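Cyclodipeptide synthetase (Mycobacterium tuberculosis, PDB 2X9Q) joins two tyrosyl groups delivered on tRNA(Tyr) into the cyclic dipeptide cyclo(L-Tyr-L-Tyr) without using ATP, probably as a step toward mycocyclosin. Local coordinates at residues L102-L107 against N156-A161; F115-V120 against A149-T154; A198-L203 against A260-A265. All coordinates share one frame; numbering follows the deposited sequence.

Interaction 1 (L102-L107 against N156-A161); sequences LGLWGL and NELDPA
Gly103, Leu104 and Leu107 of helix 96-109 receive one side chain, Leu158, from the C-terminal end of helix 133-158, a helix-helix contact on the outer layer of the Rossmann-like domain that cyclodipeptide synthases share with class I aminoacyl-tRNA synthetases. Gly103 has no side chain, and the methyl CD1 of Leu158 packs directly on the bare backbone, 3.7 Å from Gly103 C and as close to its CA. Leu104 flanks it one residue on. Its CD2 meets CD2 of Leu158 at 3.6 Å, methyl against methyl, and the two side chains cross at about a right angle near the solvent-exposed border. On another side of the helix the indole NE1 of Trp105 hydrogen-bonds OE1 of Gln61. One helical turn after Gly103, Leu107 points at the other helix, but its CD1 comes no nearer than 4.3 Å, to the carbonyl O of Leu158, a looser contact. On the facing side the helix stops after Leu158, and Asp159 leaves helical geometry. Its carboxylate turns to the chain just ahead, OD2 accepting from the backbone N of Arg164 and Leu165, while the side chain of Arg164 reaches back through NH2 to the carbonyl oxygen of Leu107.

Interaction 2 (F115-V120 against A149-T154); sequences FVYTDV and AKITTT
Ile151 projects from helix 133-158 onto Phe115 and Tyr117 of strand 112-117, sending one branch to each. Its CG2 methyl lies 3.6 Å from CB of Phe115 and equally near CG, at the root of the ring. The other branch ends in CD1, 3.7 Å from CB of Tyr117. With CG1 beside the backbone N and CG2 anti to it (chi1 -57°), the branches spread far enough to span the two residues, which share a face of the strand because Val116 between them points away. Thr154, one turn further along the helix, adds a longer contact, CG2 to Phe115 CE2 at 4.5 Å. Its OG1 donates to the carbonyl O of Lys150 at 2.8 Å, tilted 32° from the carbonyl plane, a bond that favours the rotamer leaving CG2 toward Phe115. Segments 115-117 and 149-154 run nearly antiparallel, at 166°, their axes 10.0 Å apart. Strand 112-117, helix 133-158 and the parallel strand 165-169 make a beta-alpha-beta crossover of the Rossmann-like sheet. Strands 82-87 and 165-169 bond to the backbone on either side of strand 112-117, their Val87 and Val167 also touching Ile151, while Leu99 of helix 96-109 packs on Thr154.

Interaction 3 (A198-L203 against A260-A265); sequences AVCQDL and AEMLYA
Met262, modelled as selenomethionine, lays its tip over Val199 and Cys200 of helix 194-210. The side chain runs straight out through chi1 and chi2, both 179°, then bends at chi3, which carries CE across to the helix. There CE touches CG1 of Val199 at 3.5 Å. It also lies 3.8 Å from SG of Cys200, and the selenium is nearly as close, with SE to SG at 4.0 Å, so the bent end meets two residues adjacent in sequence. Val199 meets it with the methyl that stands anti to its backbone N, on the solvent-facing border, whereas the cysteine is buried. One turn beyond Val199, Leu203 meets Glu261 instead: CD2 is 3.9 Å from OE2, an apolar methyl beside a carboxylate oxygen, in van der Waals contact only. The charge of Asp202 stands well apart, its OD2 6.7 Å from OE2 of Glu261, and its OD1 is paired with Arg206. Behind Met262, Leu263 turns to Phe237 and Leu238 of helix 220-244, tying helix 260-263 into the body. In the Rossmann-like fold of the HUP clan, this contact packs the short helix 260-263, which follows strand 249-253 of the sheet, on helix 194-210.

In the fold
Interactions 1 and 2 form one continuous region, sharing helix 133-158: residues 149-154 of its C-terminal part lie on strand 112-117, and its last turn on helix 96-109. Interaction 2 is nested within the chain loop that interaction 1 closes, and the two touch where Gly103 N approaches Phe115 CZ at 3.9 Å. Interaction 3 is across the chain's centre, about 33 Å from interaction 1 and 27 Å from interaction 2 between centres. Interactions 2 and 3 both come near the probable substrate site: the Tyr117 side chain is about 7 Å from that of Ser88, the likely nucleophile, and the side chain of Leu203 is about 7 Å from that of Ile230, a probable substrate-binding residue. Interaction 1 is remote.

Interaction 1 (L102-L107 against N156-A161)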
ATOM      1  N   LEU A 102     -10.899   2.628  10.718  1.00 24.30           N
ATOM      2  CA  LEU A 102      -9.474   2.781  10.401  1.00 24.26           C
ATOM      3  C   LEU A 102      -8.943   4.155  10.736  1.00 22.87           C
ATOM      4  O   LEU A 102      -7.791   4.332  11.214  1.00 22.98           O
ATOM      5  CB  LEU A 102      -9.196   2.459   8.886  1.00 21.87           C
ATOM      6  CG  LEU A 102      -9.116   0.957   8.572  1.00 23.73           C
ATOM      7  CD1 LEU A 102      -9.228   0.651   6.997  1.00 22.22           C
ATOM      8  CD2 LEU A 102      -7.797   0.344   9.104  1.00 20.60           C
ATOM      9  N   GLY A 103      -9.715   5.168  10.355  1.00 23.20           N
ATOM     10  CA  GLY A 103      -9.350   6.550  10.632  1.00 22.09           C
ATOM     11  C   GLY A 103      -9.282   6.798  12.172  1.00 24.73           C
ATOM     12  O   GLY A 103      -8.361   7.478  12.641  1.00 25.92           O
ATOM     13  N   LEU A 104     -10.212   6.251  12.933  1.00 24.10           N
ATOM     14  CA  LEU A 104     -10.143   6.399  14.423  1.00 27.32           C
ATOM     15  C   LEU A 104      -8.909   5.645  14.998  1.00 27.19           C
ATOM     16  O   LEU A 104      -8.220   6.154  15.860  1.00 27.86           O
ATOM     17  CB  LEU A 104     -11.412   5.810  15.045  1.00 26.26           C
ATOM     18  CG  LEU A 104     -12.658   6.712  14.811  1.00 32.37           C
ATOM     19  CD1 LEU A 104     -13.983   5.963  15.081  1.00 36.82           C
ATOM     20  CD2 LEU A 104     -12.521   8.071  15.571  1.00 38.38           C
ATOM     21  N   TRP A 105      -8.663   4.427  14.502  1.00 27.36           N
ATOM     22  CA  TRP A 105      -7.496   3.616  14.908  1.00 27.07           C
ATOM     23  C   TRP A 105      -6.275   4.430  14.581  1.00 28.11           C
ATOM     24  O   TRP A 105      -5.410   4.580  15.434  1.00 28.10           O
ATOM     25  CB  TRP A 105      -7.410   2.286  14.167  1.00 25.72           C
ATOM     26  CG  TRP A 105      -6.051   1.628  14.289  1.00 26.85           C
ATOM     27  CD1 TRP A 105      -5.566   0.971  15.394  1.00 29.29           C
ATOM     28  CD2 TRP A 105      -5.013   1.572  13.297  1.00 27.95           C
ATOM     29  NE1 TRP A 105      -4.288   0.549  15.151  1.00 30.67           N
ATOM     30  CE2 TRP A 105      -3.921   0.918  13.875  1.00 29.72           C
ATOM     31  CE3 TRP A 105      -4.899   2.028  11.952  1.00 28.66           C
ATOM     32  CZ2 TRP A 105      -2.740   0.661  13.168  1.00 24.70           C
ATOM     33  CZ3 TRP A 105      -3.689   1.820  11.270  1.00 25.86           C
ATOM     34  CH2 TRP A 105      -2.640   1.144  11.876  1.00 28.13           C
ATOM     35  N   GLY A 106      -6.210   5.008  13.373  1.00 27.17           N
ATOM     36  CA  GLY A 106      -5.033   5.792  12.944  1.00 24.67           C
ATOM     37  C   GLY A 106      -4.742   7.017  13.814  1.00 28.77           C
ATOM     38  O   GLY A 106      -3.563   7.296  14.178  1.00 27.63           O
ATOM     39  N   LEU A 107      -5.788   7.791  14.118  1.00 28.52           N
ATOM     40  CA  LEU A 107      -5.561   8.984  14.879  1.00 29.89           C
ATOM     41  C   LEU A 107      -5.239   8.664  16.336  1.00 28.85           C
ATOM     42  O   LEU A 107      -4.569   9.454  16.982  1.00 31.04           O
ATOM     43  CB  LEU A 107      -6.782   9.901  14.815  1.00 30.78           C
ATOM     44  CG  LEU A 107      -6.978  10.637  13.485  1.00 30.18           C
ATOM     45  CD1 LEU A 107      -8.288  11.375  13.450  1.00 32.57           C
ATOM     46  CD2 LEU A 107      -5.840  11.523  13.098  1.00 30.13           C
ATOM     47  N   ASN A 156     -13.529  14.198   6.437  1.00 32.48           N
ATOM     48  CA  ASN A 156     -14.241  15.460   6.741  1.00 34.68           C
ATOM     49  C   ASN A 156     -14.925  15.279   8.101  1.00 35.82           C
ATOM     50  O   ASN A 156     -14.890  16.161   8.941  1.00 36.30           O
ATOM     51  CB  ASN A 156     -15.303  15.764   5.643  1.00 34.05           C
ATOM     52  CG  ASN A 156     -14.682  16.275   4.352  1.00 37.48           C
ATOM     53  OD1 ASN A 156     -13.506  16.602   4.296  1.00 42.52           O
ATOM     54  ND2 ASN A 156     -15.473  16.297   3.282  1.00 41.55           N
ATOM     55  N   GLU A 157     -15.484  14.099   8.293  1.00 35.06           N
ATOM     56  CA  GLU A 157     -16.125  13.721   9.530  1.00 37.81           C
ATOM     57  C   GLU A 157     -15.187  13.624  10.724  1.00 36.92           C
ATOM     58  O   GLU A 157     -15.501  14.111  11.839  1.00 36.51           O
ATOM     59  CB  GLU A 157     -16.678  12.346   9.326  1.00 38.75           C
ATOM     60  CG  GLU A 157     -17.821  11.990  10.158  1.00 47.03           C
ATOM     61  CD  GLU A 157     -18.762  11.163   9.343  1.00 56.10           C
ATOM     62  OE1 GLU A 157     -18.764   9.942   9.585  1.00 60.58           O
ATOM     63  OE2 GLU A 157     -19.455  11.728   8.433  1.00 60.40           O
ATOM     64  N   LEU A 158     -14.033  12.980  10.526  1.00 35.26           N
ATOM     65  CA  LEU A 158     -13.079  12.777  11.655  1.00 33.01           C
ATOM     66  C   LEU A 158     -12.154  13.904  11.920  1.00 33.12           C
ATOM     67  O   LEU A 158     -11.688  14.041  13.044  1.00 32.93           O
ATOM     68  CB  LEU A 158     -12.234  11.481  11.462  1.00 32.29           C
ATOM     69  CG  LEU A 158     -13.061  10.212  11.455  1.00 29.07           C
ATOM     70  CD1 LEU A 158     -12.150   8.958  11.161  1.00 26.98           C
ATOM     71  CD2 LEU A 158     -13.794  10.056  12.794  1.00 32.90           C
ATOM     72  N   ASP A 159     -11.789  14.677  10.904  1.00 33.16           N
ATOM     73  CA  ASP A 159     -10.757  15.704  11.060  1.00 34.56           C
ATOM     74  C   ASP A 159     -11.100  16.880  10.128  1.00 35.49           C
ATOM     75  O   ASP A 159     -10.342  17.195   9.190  1.00 34.85           O
ATOM     76  CB  ASP A 159      -9.357  15.135  10.767  1.00 35.45           C
ATOM     77  CG  ASP A 159      -8.217  16.168  10.982  1.00 39.81           C
ATOM     78  OD1 ASP A 159      -8.487  17.362  11.278  1.00 41.00           O
ATOM     79  OD2 ASP A 159      -7.020  15.836  10.746  1.00 39.26           O
ATOM     80  N   PRO A 160     -12.256  17.552  10.392  1.00 37.48           N
ATOM     81  CA  PRO A 160     -12.741  18.699   9.595  1.00 39.17           C
ATOM     82  C   PRO A 160     -11.620  19.668   9.280  1.00 38.99           C
ATOM     83  O   PRO A 160     -11.473  20.131   8.171  1.00 39.36           O
ATOM     84  CB  PRO A 160     -13.754  19.375  10.535  1.00 39.35           C
ATOM     85  CG  PRO A 160     -14.350  18.270  11.338  1.00 40.59           C
ATOM     86  CD  PRO A 160     -13.216  17.180  11.461  1.00 37.43           C
ATOM     87  N   ALA A 161     -10.775  19.891  10.264  1.00 40.85           N
ATOM     88  CA  ALA A 161      -9.701  20.842  10.098  1.00 41.63           C
ATOM     89  C   ALA A 161      -8.498  20.353   9.275  1.00 42.43           C
ATOM     90  O   ALA A 161      -7.617  21.169   8.989  1.00 42.89           O
ATOM     91  CB  ALA A 161      -9.240  21.390  11.524  1.00 42.38           C
TER

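Interaction 2 (F115-V120 against A149-T154)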
ATOM      1  N   PHE A 115      -4.555   8.450   4.160  1.00 21.25           N
ATOM      2  CA  PHE A 115      -5.236   7.425   3.422  1.00 22.23           C
ATOM      3  C   PHE A 115      -4.729   7.703   2.019  1.00 23.66           C
ATOM      4  O   PHE A 115      -4.685   8.876   1.629  1.00 25.57           O
ATOM      5  CB  PHE A 115      -6.757   7.703   3.358  1.00 22.82           C
ATOM      6  CG  PHE A 115      -7.521   7.259   4.525  1.00 20.85           C
ATOM      7  CD1 PHE A 115      -7.750   5.918   4.717  1.00 21.14           C
ATOM      8  CD2 PHE A 115      -8.023   8.200   5.453  1.00 21.98           C
ATOM      9  CE1 PHE A 115      -8.534   5.456   5.781  1.00 23.01           C
ATOM     10  CE2 PHE A 115      -8.779   7.754   6.551  1.00 21.67           C
ATOM     11  CZ  PHE A 115      -9.047   6.385   6.699  1.00 24.76           C
ATOM     12  N   VAL A 116      -4.330   6.671   1.272  1.00 21.73           N
ATOM     13  CA  VAL A 116      -3.901   6.868  -0.123  1.00 20.74           C
ATOM     14  C   VAL A 116      -4.685   5.828  -0.972  1.00 20.91           C
ATOM     15  O   VAL A 116      -4.591   4.659  -0.748  1.00 19.07           O
ATOM     16  CB  VAL A 116      -2.371   6.626  -0.246  1.00 20.83           C
ATOM     17  CG1 VAL A 116      -1.954   6.710  -1.690  1.00 23.02           C
ATOM     18  CG2 VAL A 116      -1.558   7.702   0.632  1.00 18.95           C
ATOM     19  N   TYR A 117      -5.516   6.283  -1.905  1.00 20.70           N
ATOM     20  CA  TYR A 117      -6.269   5.340  -2.715  1.00 22.05           C
ATOM     21  C   TYR A 117      -5.622   5.175  -4.071  1.00 22.40           C
ATOM     22  O   TYR A 117      -5.085   6.126  -4.683  1.00 23.00           O
ATOM     23  CB  TYR A 117      -7.781   5.695  -2.822  1.00 20.34           C
ATOM     24  CG  TYR A 117      -8.037   7.034  -3.474  1.00 19.41           C
ATOM     25  CD1 TYR A 117      -8.012   8.183  -2.712  1.00 21.49           C
ATOM     26  CD2 TYR A 117      -8.252   7.159  -4.885  1.00 20.10           C
ATOM     27  CE1 TYR A 117      -8.226   9.428  -3.271  1.00 22.95           C
ATOM     28  CE2 TYR A 117      -8.465   8.451  -5.472  1.00 19.13           C
ATOM     29  CZ  TYR A 117      -8.509   9.538  -4.649  1.00 21.37           C
ATOM     30  OH  TYR A 117      -8.617  10.828  -5.142  1.00 26.17           O
ATOM     31  N   THR A 118      -5.641   3.946  -4.537  1.00 23.57           N
ATOM     32  CA  THR A 118      -4.942   3.652  -5.783  1.00 24.10           C
ATOM     33  C   THR A 118      -5.832   4.100  -6.983  1.00 24.52           C
ATOM     34  O   THR A 118      -6.948   3.676  -7.082  1.00 26.59           O
ATOM     35  CB  THR A 118      -4.482   2.193  -5.837  1.00 24.77           C
ATOM     36  OG1 THR A 118      -3.511   2.012  -4.802  1.00 26.56           O
ATOM     37  CG2 THR A 118      -3.711   1.899  -7.218  1.00 27.39           C
ATOM     38  N   ASP A 119      -5.355   4.997  -7.832  1.00 21.99           N
ATOM     39  CA  ASP A 119      -6.181   5.431  -8.960  1.00 23.12           C
ATOM     40  C   ASP A 119      -5.407   5.271 -10.290  1.00 23.28           C
ATOM     41  O   ASP A 119      -5.605   6.052 -11.263  1.00 23.26           O
ATOM     42  CB  ASP A 119      -6.615   6.891  -8.745  1.00 21.22           C
ATOM     43  CG  ASP A 119      -5.435   7.820  -8.761  1.00 23.40           C
ATOM     44  OD1 ASP A 119      -4.316   7.403  -8.297  1.00 22.51           O
ATOM     45  OD2 ASP A 119      -5.579   8.971  -9.215  1.00 24.66           O
ATOM     46  N   VAL A 120      -4.434   4.367 -10.307  1.00 21.78           N
ATOM     47  CA  VAL A 120      -3.590   4.195 -11.496  1.00 22.60           C
ATOM     48  C   VAL A 120      -3.578   2.691 -11.792  1.00 22.64           C
ATOM     49  O   VAL A 120      -3.669   1.870 -10.855  1.00 21.53           O
ATOM     50  CB  VAL A 120      -2.124   4.676 -11.237  1.00 26.39           C
ATOM     51  CG1 VAL A 120      -2.060   6.254 -11.365  1.00 24.84           C
ATOM     52  CG2 VAL A 120      -1.599   4.124  -9.869  1.00 26.05           C
ATOM     53  N   ALA A 149     -14.815   9.332  -2.655  1.00 22.13           N
ATOM     54  CA  ALA A 149     -15.873   9.962  -1.938  1.00 22.68           C
ATOM     55  C   ALA A 149     -16.003   9.353  -0.535  1.00 23.03           C
ATOM     56  O   ALA A 149     -16.126  10.083   0.425  1.00 24.13           O
ATOM     57  CB  ALA A 149     -17.190   9.756  -2.708  1.00 21.19           C
ATOM     58  N   LYS A 150     -15.994   8.031  -0.404  1.00 23.38           N
ATOM     59  CA  LYS A 150     -16.104   7.405   0.938  1.00 23.58           C
ATOM     60  C   LYS A 150     -14.941   7.868   1.835  1.00 25.54           C
ATOM     61  O   LYS A 150     -15.166   8.204   3.001  1.00 25.14           O
ATOM     62  CB  LYS A 150     -16.120   5.902   0.906  1.00 23.39           C
ATOM     63  CG  LYS A 150     -17.370   5.378   0.173  1.00 24.86           C
ATOM     64  CD  LYS A 150     -17.189   3.864  -0.009  1.00 28.99           C
ATOM     65  CE  LYS A 150     -18.452   3.237  -0.547  1.00 34.52           C
ATOM     66  NZ  LYS A 150     -18.396   1.718  -0.293  1.00 39.16           N
ATOM     67  N   ILE A 151     -13.722   7.938   1.275  1.00 23.49           N
ATOM     68  CA  ILE A 151     -12.611   8.385   2.088  1.00 22.92           C
ATOM     69  C   ILE A 151     -12.782   9.838   2.420  1.00 23.96           C
ATOM     70  O   ILE A 151     -12.560  10.194   3.576  1.00 22.47           O
ATOM     71  CB  ILE A 151     -11.241   8.095   1.483  1.00 21.86           C
ATOM     72  CG1 ILE A 151     -11.087   6.568   1.219  1.00 19.62           C
ATOM     73  CG2 ILE A 151     -10.138   8.606   2.400  1.00 21.31           C
ATOM     74  CD1 ILE A 151      -9.937   6.326   0.079  1.00 19.32           C
ATOM     75  N   THR A 152     -13.118  10.686   1.419  1.00 23.30           N
ATOM     76  CA  THR A 152     -13.261  12.107   1.672  1.00 25.11           C
ATOM     77  C   THR A 152     -14.309  12.377   2.753  1.00 26.64           C
ATOM     78  O   THR A 152     -14.044  13.166   3.644  1.00 27.11           O
ATOM     79  CB  THR A 152     -13.498  12.886   0.370  1.00 25.89           C
ATOM     80  OG1 THR A 152     -12.436  12.514  -0.519  1.00 28.05           O
ATOM     81  CG2 THR A 152     -13.539  14.533   0.556  1.00 24.42           C
ATOM     82  N   THR A 153     -15.451  11.677   2.739  1.00 28.02           N
ATOM     83  CA  THR A 153     -16.478  11.887   3.768  1.00 30.06           C
ATOM     84  C   THR A 153     -15.896  11.487   5.121  1.00 31.01           C
ATOM     85  O   THR A 153     -16.045  12.201   6.114  1.00 30.58           O
ATOM     86  CB  THR A 153     -17.723  11.031   3.433  1.00 30.62           C
ATOM     87  OG1 THR A 153     -18.215  11.450   2.149  1.00 32.12           O
ATOM     88  CG2 THR A 153     -18.899  11.131   4.576  1.00 33.42           C
ATOM     89  N   THR A 154     -15.254  10.316   5.166  1.00 29.57           N
ATOM     90  CA  THR A 154     -14.572   9.875   6.389  1.00 28.52           C
ATOM     91  C   THR A 154     -13.676  10.958   7.025  1.00 27.68           C
ATOM     92  O   THR A 154     -13.758  11.249   8.229  1.00 27.98           O
ATOM     93  CB  THR A 154     -13.782   8.577   6.134  1.00 27.57           C
ATOM     94  OG1 THR A 154     -14.681   7.564   5.644  1.00 22.91           O
ATOM     95  CG2 THR A 154     -13.165   8.122   7.479  1.00 27.11           C
TER

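Interaction 3 (A198-L203 against A260-A265)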
ATOM      1  N   ALA A 198      12.960 -11.944 -11.601  1.00 20.52           N
ATOM      2  CA  ALA A 198      12.277 -13.301 -11.505  1.00 20.59           C
ATOM      3  C   ALA A 198      11.630 -13.511 -10.119  1.00 19.76           C
ATOM      4  O   ALA A 198      10.501 -14.010 -10.003  1.00 20.00           O
ATOM      5  CB  ALA A 198      13.356 -14.422 -11.781  1.00 20.53           C
ATOM      6  N   VAL A 199      12.359 -13.129  -9.065  1.00 18.43           N
ATOM      7  CA  VAL A 199      11.765 -13.170  -7.707  1.00 20.75           C
ATOM      8  C   VAL A 199      10.493 -12.353  -7.644  1.00 20.85           C
ATOM      9  O   VAL A 199       9.507 -12.874  -7.168  1.00 21.35           O
ATOM     10  CB  VAL A 199      12.799 -12.803  -6.602  1.00 20.72           C
ATOM     11  CG1 VAL A 199      12.135 -12.878  -5.125  1.00 19.60           C
ATOM     12  CG2 VAL A 199      13.969 -13.849  -6.717  1.00 20.00           C
ATOM     13  N   CYS A 200      10.530 -11.093  -8.147  1.00 22.35           N
ATOM     14  CA  CYS A 200       9.309 -10.250  -8.167  1.00 22.56           C
ATOM     15  C   CYS A 200       8.211 -10.890  -9.010  1.00 22.44           C
ATOM     16  O   CYS A 200       7.052 -10.813  -8.608  1.00 22.34           O
ATOM     17  CB  CYS A 200       9.636  -8.821  -8.668  1.00 23.20           C
ATOM     18  SG  CYS A 200      10.718  -7.955  -7.546  1.00 26.35           S
ATOM     19  N   GLN A 201       8.527 -11.556 -10.145  1.00 22.80           N
ATOM     20  CA  GLN A 201       7.427 -12.208 -10.928  1.00 22.50           C
ATOM     21  C   GLN A 201       6.830 -13.359 -10.166  1.00 21.84           C
ATOM     22  O   GLN A 201       5.616 -13.573 -10.256  1.00 19.34           O
ATOM     23  CB  GLN A 201       7.849 -12.867 -12.261  1.00 25.85           C
ATOM     24  CG  GLN A 201       8.376 -11.997 -13.276  1.00 37.16           C
ATOM     25  CD  GLN A 201       7.275 -11.308 -14.081  1.00 45.30           C
ATOM     26  OE1 GLN A 201       6.125 -11.825 -14.293  1.00 49.47           O
ATOM     27  NE2 GLN A 201       7.612 -10.119 -14.522  1.00 50.61           N
ATOM     28  N   ASP A 202       7.669 -14.143  -9.433  1.00 20.80           N
ATOM     29  CA  ASP A 202       7.122 -15.228  -8.674  1.00 21.04           C
ATOM     30  C   ASP A 202       6.138 -14.633  -7.647  1.00 21.98           C
ATOM     31  O   ASP A 202       5.062 -15.190  -7.410  1.00 23.51           O
ATOM     32  CB  ASP A 202       8.220 -16.040  -7.920  1.00 20.15           C
ATOM     33  CG  ASP A 202       7.703 -17.413  -7.494  1.00 21.36           C
ATOM     34  OD1 ASP A 202       7.356 -18.218  -8.405  1.00 23.07           O
ATOM     35  OD2 ASP A 202       7.610 -17.694  -6.280  1.00 22.43           O
ATOM     36  N   LEU A 203       6.565 -13.566  -6.959  1.00 22.51           N
ATOM     37  CA  LEU A 203       5.720 -12.897  -5.922  1.00 22.08           C
ATOM     38  C   LEU A 203       4.447 -12.347  -6.585  1.00 22.44           C
ATOM     39  O   LEU A 203       3.400 -12.507  -6.047  1.00 24.49           O
ATOM     40  CB  LEU A 203       6.552 -11.782  -5.203  1.00 22.07           C
ATOM     41  CG  LEU A 203       7.599 -12.369  -4.229  1.00 21.93           C
ATOM     42  CD1 LEU A 203       8.549 -11.333  -3.644  1.00 22.41           C
ATOM     43  CD2 LEU A 203       7.051 -13.247  -3.067  1.00 25.03           C
ATOM     44  N   ALA A 260       6.670  -7.657   0.196  1.00 20.68           N
ATOM     45  CA  ALA A 260       7.204  -7.555   1.580  1.00 20.46           C
ATOM     46  C   ALA A 260       8.383  -8.435   1.897  1.00 21.75           C
ATOM     47  O   ALA A 260       9.328  -7.998   2.533  1.00 21.60           O
ATOM     48  CB  ALA A 260       6.102  -7.765   2.638  1.00 20.00           C
ATOM     49  N   GLU A 261       8.358  -9.676   1.431  1.00 22.22           N
ATOM     50  CA  GLU A 261       9.386 -10.624   1.693  1.00 22.37           C
ATOM     51  C   GLU A 261      10.725 -10.163   1.183  1.00 21.64           C
ATOM     52  O   GLU A 261      11.780 -10.566   1.705  1.00 23.16           O
ATOM     53  CB  GLU A 261       8.942 -11.976   1.015  1.00 26.34           C
ATOM     54  CG  GLU A 261       9.975 -13.032   1.057  1.00 30.97           C
ATOM     55  CD  GLU A 261       9.513 -14.270   0.221  1.00 32.18           C
ATOM     56  OE1 GLU A 261       8.593 -14.937   0.667  1.00 32.48           O
ATOM     57  OE2 GLU A 261      10.061 -14.499  -0.876  1.00 32.77           O
HETATM   58  N   MSE A 262      10.735  -9.352   0.127  1.00 18.18           N
HETATM   59  CA  MSE A 262      11.990  -8.770  -0.360  1.00 19.57           C
HETATM   60  C   MSE A 262      12.318  -7.416   0.336  1.00 18.22           C
HETATM   61  O   MSE A 262      13.450  -7.198   0.835  1.00 18.80           O
HETATM   62  CB  MSE A 262      11.891  -8.485  -1.875  1.00 18.05           C
HETATM   63  CG  MSE A 262      13.139  -7.864  -2.414  1.00 19.26           C
HETATM   64 SE   MSE A 262      13.000  -7.559  -4.329  1.00 27.03          SE
HETATM   65  CE  MSE A 262      13.034  -9.476  -4.888  1.00 26.94           C
ATOM     66  N   LEU A 263      11.339  -6.481   0.329  1.00 17.54           N
ATOM     67  CA  LEU A 263      11.611  -5.083   0.737  1.00 18.25           C
ATOM     68  C   LEU A 263      11.991  -4.971   2.218  1.00 18.48           C
ATOM     69  O   LEU A 263      12.777  -4.070   2.597  1.00 18.19           O
ATOM     70  CB  LEU A 263      10.369  -4.230   0.530  1.00 18.56           C
ATOM     71  CG  LEU A 263       9.759  -4.184  -0.881  1.00 25.07           C
ATOM     72  CD1 LEU A 263       8.839  -2.945  -0.975  1.00 27.43           C
ATOM     73  CD2 LEU A 263      10.856  -4.177  -1.910  1.00 21.30           C
ATOM     74  N   TYR A 264      11.433  -5.860   3.042  1.00 17.38           N
ATOM     75  CA  TYR A 264      11.715  -5.843   4.514  1.00 19.78           C
ATOM     76  C   TYR A 264      12.671  -6.981   4.982  1.00 19.89           C
ATOM     77  O   TYR A 264      12.655  -7.361   6.163  1.00 21.16           O
ATOM     78  CB  TYR A 264      10.368  -5.851   5.372  1.00 19.20           C
ATOM     79  CG  TYR A 264       9.460  -4.723   4.898  1.00 21.25           C
ATOM     80  CD1 TYR A 264       9.725  -3.380   5.250  1.00 20.36           C
ATOM     81  CD2 TYR A 264       8.353  -4.968   4.044  1.00 21.16           C
ATOM     82  CE1 TYR A 264       8.959  -2.326   4.721  1.00 24.88           C
ATOM     83  CE2 TYR A 264       7.595  -3.920   3.554  1.00 22.73           C
ATOM     84  CZ  TYR A 264       7.918  -2.609   3.873  1.00 28.36           C
ATOM     85  OH  TYR A 264       7.118  -1.591   3.439  1.00 28.66           O
ATOM     86  N   ALA A 265      13.490  -7.497   4.072  1.00 20.00           N
ATOM     87  CA  ALA A 265      14.270  -8.684   4.372  1.00 18.89           C
ATOM     88  C   ALA A 265      15.628  -8.253   4.918  1.00 18.09           C
ATOM     89  O   ALA A 265      16.166  -7.196   4.486  1.00 18.35           O
ATOM     90  CB  ALA A 265      14.520  -9.475   3.034  1.00 17.98           C
TER